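PDB 5I0F: glycoside hydrolase family 31 from Trueperella pyogenes, which degrades cycloalternan, probably by the retaining glycosidase mechanism of its family, in which the sugar is held for a time as a covalent glycosyl-enzyme intermediate. Local coordinates for residues 31-36 and 107-112; 4-9 and 122-127. All coordinates share one frame; numbering follows the deposited sequence.

In the fold
Both interactions lie in the N-terminal beta domain, well away from the centre of the chain, and both are buried. Interaction 1 joins two strands facing each other across the domain's interior by mainly apolar contact. Interaction 2 lays the loop that follows strand 2-3 against strand 118-126, the antiparallel neighbour of strand 105-113 used in interaction 1, and relies on an aromatic pair with a proline beside it. Neither has a hydrogen bond between its own two segments, but H4 of interaction 2 makes two that link the contacts, from ND1 to G34 O and from NE2 to Y107 OH, one partner from each segment of interaction 1.

Interaction 1: 31-36 and 107-112; sequences LTIGAT and YYFEAL
The ring of F109 carries this contact, reaching from segment 107-112 to two side chains of segment 31-36, and both of these side-chain meetings are apolar. A35 makes the first: its CB sits almost directly over the middle of one ring face, a CH-pi contact 4.0 Å from the centroid and 10° off the ring normal. I33 makes the second, at the rim. Its CG2 methyl lies near the ring plane, 3.6 Å from F109 CZ and nearly as close to F109 CE1. The phenyl is therefore gripped from a face and from an edge by residues two apart on one strand. CG of F109 is turned anti to its own carbonyl carbon (chi1 -58°), which sends the ring across the gap. Between them, G34 O lies obliquely to the ring, 4.2 Å from F109 CZ.

The two strands belong to the antiparallel beta domain at the N-terminus and are not hydrogen-bonded to each other. The axes of the two segments pass 9.4 Å apart at 45°, consistent with strands packing face to face through their side chains, as across a beta-sandwich interior. I33 and A35 pair instead with T95 and W93 of strand 91-97 through their backbones.

Two buried polar atoms near this ring, G34 O and Y107 OH, are hydrogen-bonded to H4. Strand 41-49 adds M44 beside A35 and C46 beside F109.

Interaction 2: 4-9 and 122-127; sequences HRPRGI and ESFPLT
An edge-to-face aromatic pair in the interior of the N-terminal beta domain holds the loop after strand 2-3 against strand 118-126. H4 supplies the edge and F124 the face: the ring planes stand at 73° and the centroids are 4.7 Å apart. The atom that does the touching is CD2 of H4, centred above the phenyl and almost equally far from all six of its carbons, with F124 CZ at 3.8 Å. The imidazole swings into this position with CG anti to the backbone N (chi1 175°), while its CB packs near CZ and CE2 of F124. The backbone of H4 joins in as well, its O lying 3.5 Å from F124 CZ, a van der Waals contact.

Both imidazole nitrogens are engaged away from F124, by G34 and Y107, and these two bonds probably fix the rotation of the ring and keep its CD2 edge directed at the phenyl. P6 adds a looser apolar touch, its CG 4.3 Å from F124 CD1. It is the second residue of a type I turn from R5 to G8, closed by G8 N to R5 O at 2.9 Å; G8, with positive phi, ends the turn.

Beyond the pair, the ring of Y107 on strand 105-113 meets that of F124. The backbone of F124 is hydrogen-bonded to that of Y107, placing it in the sheet, while on the loop side R5 forms a salt bridge to D18, just ahead of strand 20-21.

Interaction 1: 31-36 and 107-112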
loop_
_atom_site.group_PDB
_atom_site.type_symbol
_atom_site.label_atom_id
_atom_site.label_comp_id
_atom_site.label_asym_id
_atom_site.label_seq_id
_atom_site.Cartn_x
_atom_site.Cartn_y
_atom_site.Cartn_z
ATOM N N LEU A 31 23.292 -22.935 3.490
ATOM C CA LEU A 31 23.459 -21.789 2.609
ATOM C C LEU A 31 23.299 -22.284 1.179
ATOM O O LEU A 31 24.076 -23.132 0.738
ATOM C CB LEU A 31 24.849 -21.166 2.782
ATOM C CG LEU A 31 25.128 -19.925 1.930
ATOM C CD1 LEU A 31 24.110 -18.826 2.233
ATOM C CD2 LEU A 31 26.552 -19.404 2.087
ATOM N N THR A 32 22.302 -21.755 0.464
ATOM C CA THR A 32 22.088 -22.043 -0.955
ATOM C C THR A 32 22.757 -20.945 -1.770
ATOM O O THR A 32 22.566 -19.763 -1.486
ATOM C CB THR A 32 20.586 -22.090 -1.291
ATOM O OG1 THR A 32 19.977 -23.095 -0.488
ATOM C CG2 THR A 32 20.336 -22.422 -2.743
ATOM N N ILE A 33 23.525 -21.348 -2.784
ATOM C CA ILE A 33 24.294 -20.422 -3.608
ATOM C C ILE A 33 23.809 -20.522 -5.049
ATOM O O ILE A 33 23.917 -21.586 -5.659
ATOM C CB ILE A 33 25.795 -20.766 -3.559
ATOM C CG1 ILE A 33 26.298 -20.702 -2.114
ATOM C CG2 ILE A 33 26.593 -19.801 -4.425
ATOM C CD1 ILE A 33 27.669 -21.280 -1.914
ATOM N N GLY A 34 23.315 -19.402 -5.579
ATOM C CA GLY A 34 22.821 -19.295 -6.952
ATOM C C GLY A 34 23.637 -18.359 -7.841
ATOM O O GLY A 34 24.180 -17.361 -7.377
ATOM N N ALA A 35 23.725 -18.706 -9.120
ATOM C CA ALA A 35 24.318 -17.840 -10.150
ATOM C C ALA A 35 23.618 -18.120 -11.462
ATOM O O ALA A 35 23.074 -19.205 -11.649
ATOM C CB ALA A 35 25.819 -18.091 -10.272
ATOM N N THR A 36 23.605 -17.134 -12.356
ATOM C CA THR A 36 23.082 -17.322 -13.690
ATOM C C THR A 36 24.175 -17.039 -14.736
ATOM O O THR A 36 25.148 -16.318 -14.473
ATOM C CB THR A 36 21.868 -16.421 -13.984
ATOM O OG1 THR A 36 22.271 -15.051 -13.938
ATOM C CG2 THR A 36 20.751 -16.655 -12.966
ATOM N N TYR A 107 34.459 -16.444 -2.389
ATOM C CA TYR A 107 34.027 -17.412 -3.406
ATOM C C TYR A 107 33.934 -16.782 -4.778
ATOM O O TYR A 107 33.815 -15.567 -4.911
ATOM C CB TYR A 107 32.697 -18.120 -3.023
ATOM C CG TYR A 107 31.510 -17.191 -2.877
ATOM C CD1 TYR A 107 31.266 -16.521 -1.685
ATOM C CD2 TYR A 107 30.634 -16.971 -3.942
ATOM C CE1 TYR A 107 30.191 -15.642 -1.561
ATOM C CE2 TYR A 107 29.555 -16.099 -3.826
ATOM C CZ TYR A 107 29.327 -15.440 -2.631
ATOM O OH TYR A 107 28.268 -14.556 -2.518
ATOM N N TYR A 108 34.035 -17.632 -5.797
ATOM C CA TYR A 108 33.859 -17.217 -7.175
ATOM C C TYR A 108 33.307 -18.369 -7.994
ATOM O O TYR A 108 33.302 -19.519 -7.541
ATOM C CB TYR A 108 35.168 -16.675 -7.752
ATOM C CG TYR A 108 36.270 -17.703 -8.003
ATOM C CD1 TYR A 108 36.358 -18.370 -9.216
ATOM C CD2 TYR A 108 37.238 -17.976 -7.026
ATOM C CE1 TYR A 108 37.364 -19.302 -9.452
ATOM C CE2 TYR A 108 38.246 -18.906 -7.254
ATOM C CZ TYR A 108 38.298 -19.556 -8.471
ATOM O OH TYR A 108 39.268 -20.477 -8.713
ATOM N N PHE A 109 32.839 -18.051 -9.189
ATOM C CA PHE A 109 32.218 -19.026 -10.074
ATOM C C PHE A 109 33.024 -19.186 -11.347
ATOM O O PHE A 109 33.640 -18.233 -11.805
ATOM C CB PHE A 109 30.809 -18.586 -10.424
ATOM C CG PHE A 109 29.934 -18.391 -9.221
ATOM C CD1 PHE A 109 29.259 -19.474 -8.654
ATOM C CD2 PHE A 109 29.800 -17.143 -8.642
ATOM C CE1 PHE A 109 28.448 -19.290 -7.543
ATOM C CE2 PHE A 109 29.017 -16.959 -7.523
ATOM C CZ PHE A 109 28.335 -18.032 -6.973
ATOM N N GLU A 110 32.976 -20.384 -11.909
ATOM C CA GLU A 110 33.614 -20.687 -13.163
ATOM C C GLU A 110 32.662 -21.511 -14.023
ATOM O O GLU A 110 32.180 -22.564 -13.589
ATOM C CB GLU A 110 34.901 -21.445 -12.881
ATOM C CG GLU A 110 35.903 -21.432 -14.002
ATOM C CD GLU A 110 37.060 -22.357 -13.711
ATOM O OE1 GLU A 110 38.087 -21.876 -13.201
ATOM O OE2 GLU A 110 36.918 -23.573 -13.949
ATOM N N ALA A 111 32.393 -21.041 -15.243
ATOM C CA ALA A 111 31.490 -21.726 -16.168
ATOM C C ALA A 111 32.228 -22.160 -17.421
ATOM O O ALA A 111 33.189 -21.510 -17.825
ATOM C CB ALA A 111 30.343 -20.802 -16.556
ATOM N N LEU A 112 31.755 -23.244 -18.035
ATOM C CA LEU A 112 32.199 -23.656 -19.367
ATOM C C LEU A 112 31.018 -23.500 -20.331
ATOM O O LEU A 112 29.963 -24.142 -20.159
ATOM C CB LEU A 112 32.708 -25.094 -19.358
ATOM C CG LEU A 112 33.389 -25.590 -20.634
ATOM C CD1 LEU A 112 34.691 -24.843 -20.897
ATOM C CD2 LEU A 112 33.645 -27.086 -20.545
#

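Interaction 2: 4-9 and 122-127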
loop_
_atom_site.group_PDB
_atom_site.type_symbol
_atom_site.label_atom_id
_atom_site.label_comp_id
_atom_site.label_asym_id
_atom_site.label_seq_id
_atom_site.Cartn_x
_atom_site.Cartn_y
_atom_site.Cartn_z
ATOM N N HIS A 4 26.084 -12.993 -10.408
ATOM C CA HIS A 4 25.778 -13.322 -9.032
ATOM C C HIS A 4 25.622 -12.020 -8.271
ATOM O O HIS A 4 26.492 -11.173 -8.317
ATOM C CB HIS A 4 26.879 -14.159 -8.405
ATOM C CG HIS A 4 26.672 -14.425 -6.948
ATOM N ND1 HIS A 4 25.785 -15.369 -6.486
ATOM C CD2 HIS A 4 27.219 -13.852 -5.851
ATOM C CE1 HIS A 4 25.819 -15.394 -5.167
ATOM N NE2 HIS A 4 26.681 -14.481 -4.758
ATOM N N ARG A 5 24.473 -11.863 -7.618
ATOM C CA ARG A 5 24.208 -10.732 -6.725
ATOM C C ARG A 5 23.813 -11.350 -5.396
ATOM O O ARG A 5 22.768 -11.979 -5.316
ATOM C CB ARG A 5 23.028 -9.906 -7.235
ATOM C CG ARG A 5 23.269 -9.141 -8.531
ATOM C CD ARG A 5 22.011 -8.373 -8.939
ATOM N NE ARG A 5 20.920 -9.271 -9.323
ATOM C CZ ARG A 5 19.723 -8.885 -9.772
ATOM N NH1 ARG A 5 19.420 -7.596 -9.901
ATOM N NH2 ARG A 5 18.818 -9.803 -10.104
ATOM N N PRO A 6 24.637 -11.196 -4.351
ATOM C CA PRO A 6 24.369 -11.869 -3.076
ATOM C C PRO A 6 22.938 -11.693 -2.536
ATOM O O PRO A 6 22.387 -12.612 -1.959
ATOM C CB PRO A 6 25.366 -11.195 -2.129
ATOM C CG PRO A 6 26.498 -10.806 -2.994
ATOM C CD PRO A 6 25.872 -10.378 -4.283
ATOM N N ARG A 7 22.357 -10.517 -2.727
ATOM C CA ARG A 7 20.984 -10.253 -2.263
ATOM C C ARG A 7 19.920 -10.431 -3.335
ATOM O O ARG A 7 18.727 -10.335 -3.038
ATOM C CB ARG A 7 20.891 -8.857 -1.657
ATOM C CG ARG A 7 21.623 -8.703 -0.331
ATOM C CD ARG A 7 21.634 -7.247 0.125
ATOM N NE ARG A 7 22.877 -6.633 -0.322
ATOM C CZ ARG A 7 23.046 -5.798 -1.349
ATOM N NH1 ARG A 7 22.033 -5.386 -2.094
ATOM N NH2 ARG A 7 24.266 -5.360 -1.620
ATOM N N GLY A 8 20.337 -10.684 -4.573
ATOM C CA GLY A 8 19.423 -10.935 -5.663
ATOM C C GLY A 8 18.680 -9.699 -6.138
ATOM O O GLY A 8 19.177 -8.579 -6.047
ATOM N N ILE A 9 17.476 -9.928 -6.649
ATOM C CA ILE A 9 16.640 -8.853 -7.191
ATOM C C ILE A 9 16.071 -8.005 -6.035
ATOM O O ILE A 9 15.754 -6.820 -6.220
ATOM C CB ILE A 9 15.525 -9.426 -8.098
ATOM C CG1 ILE A 9 14.807 -8.315 -8.890
ATOM C CG2 ILE A 9 14.539 -10.271 -7.306
ATOM C CD1 ILE A 9 13.850 -8.871 -9.936
ATOM N N GLU A 122 33.897 -12.320 -10.737
ATOM C CA GLU A 122 34.639 -11.647 -9.663
ATOM C C GLU A 122 34.622 -12.501 -8.386
ATOM O O GLU A 122 33.866 -13.486 -8.252
ATOM C CB GLU A 122 34.093 -10.229 -9.377
ATOM C CG GLU A 122 32.566 -10.106 -9.317
ATOM C CD GLU A 122 32.016 -8.931 -8.496
ATOM O OE1 GLU A 122 32.487 -8.671 -7.364
ATOM O OE2 GLU A 122 31.050 -8.283 -8.973
ATOM N N SER A 123 35.470 -12.113 -7.452
ATOM C CA SER A 123 35.481 -12.703 -6.126
ATOM C C SER A 123 34.435 -12.031 -5.222
ATOM O O SER A 123 34.283 -10.812 -5.259
ATOM C CB SER A 123 36.861 -12.539 -5.530
ATOM O OG SER A 123 36.871 -13.120 -4.267
ATOM N N PHE A 124 33.733 -12.831 -4.416
ATOM C CA PHE A 124 32.738 -12.344 -3.462
ATOM C C PHE A 124 33.086 -12.747 -2.018
ATOM O O PHE A 124 33.550 -13.860 -1.788
ATOM C CB PHE A 124 31.364 -12.934 -3.803
ATOM C CG PHE A 124 30.834 -12.517 -5.154
ATOM C CD1 PHE A 124 30.104 -11.343 -5.298
ATOM C CD2 PHE A 124 31.048 -13.309 -6.281
ATOM C CE1 PHE A 124 29.612 -10.956 -6.541
ATOM C CE2 PHE A 124 30.539 -12.940 -7.515
ATOM C CZ PHE A 124 29.825 -11.765 -7.649
ATOM N N PRO A 125 32.815 -11.865 -1.037
ATOM C CA PRO A 125 33.066 -12.217 0.351
ATOM C C PRO A 125 31.968 -13.099 0.953
ATOM O O PRO A 125 30.789 -12.913 0.657
ATOM C CB PRO A 125 33.082 -10.860 1.044
ATOM C CG PRO A 125 32.094 -10.057 0.272
ATOM C CD PRO A 125 32.235 -10.513 -1.151
ATOM N N LEU A 126 32.372 -14.026 1.814
ATOM C CA LEU A 126 31.461 -14.793 2.642
ATOM C C LEU A 126 31.850 -14.558 4.106
ATOM O O LEU A 126 32.948 -14.955 4.538
ATOM C CB LEU A 126 31.546 -16.274 2.286
ATOM C CG LEU A 126 30.641 -17.246 3.052
ATOM C CD1 LEU A 126 29.185 -16.829 2.947
ATOM C CD2 LEU A 126 30.837 -18.665 2.550
ATOM N N THR A 127 30.982 -13.874 4.852
ATOM C CA THR A 127 31.229 -13.570 6.266
ATOM C C THR A 127 30.022 -14.022 7.074
ATOM O O THR A 127 29.088 -13.251 7.284
ATOM C CB THR A 127 31.489 -12.085 6.506
ATOM O OG1 THR A 127 30.390 -11.328 6.006
ATOM C CG2 THR A 127 32.747 -11.637 5.799
#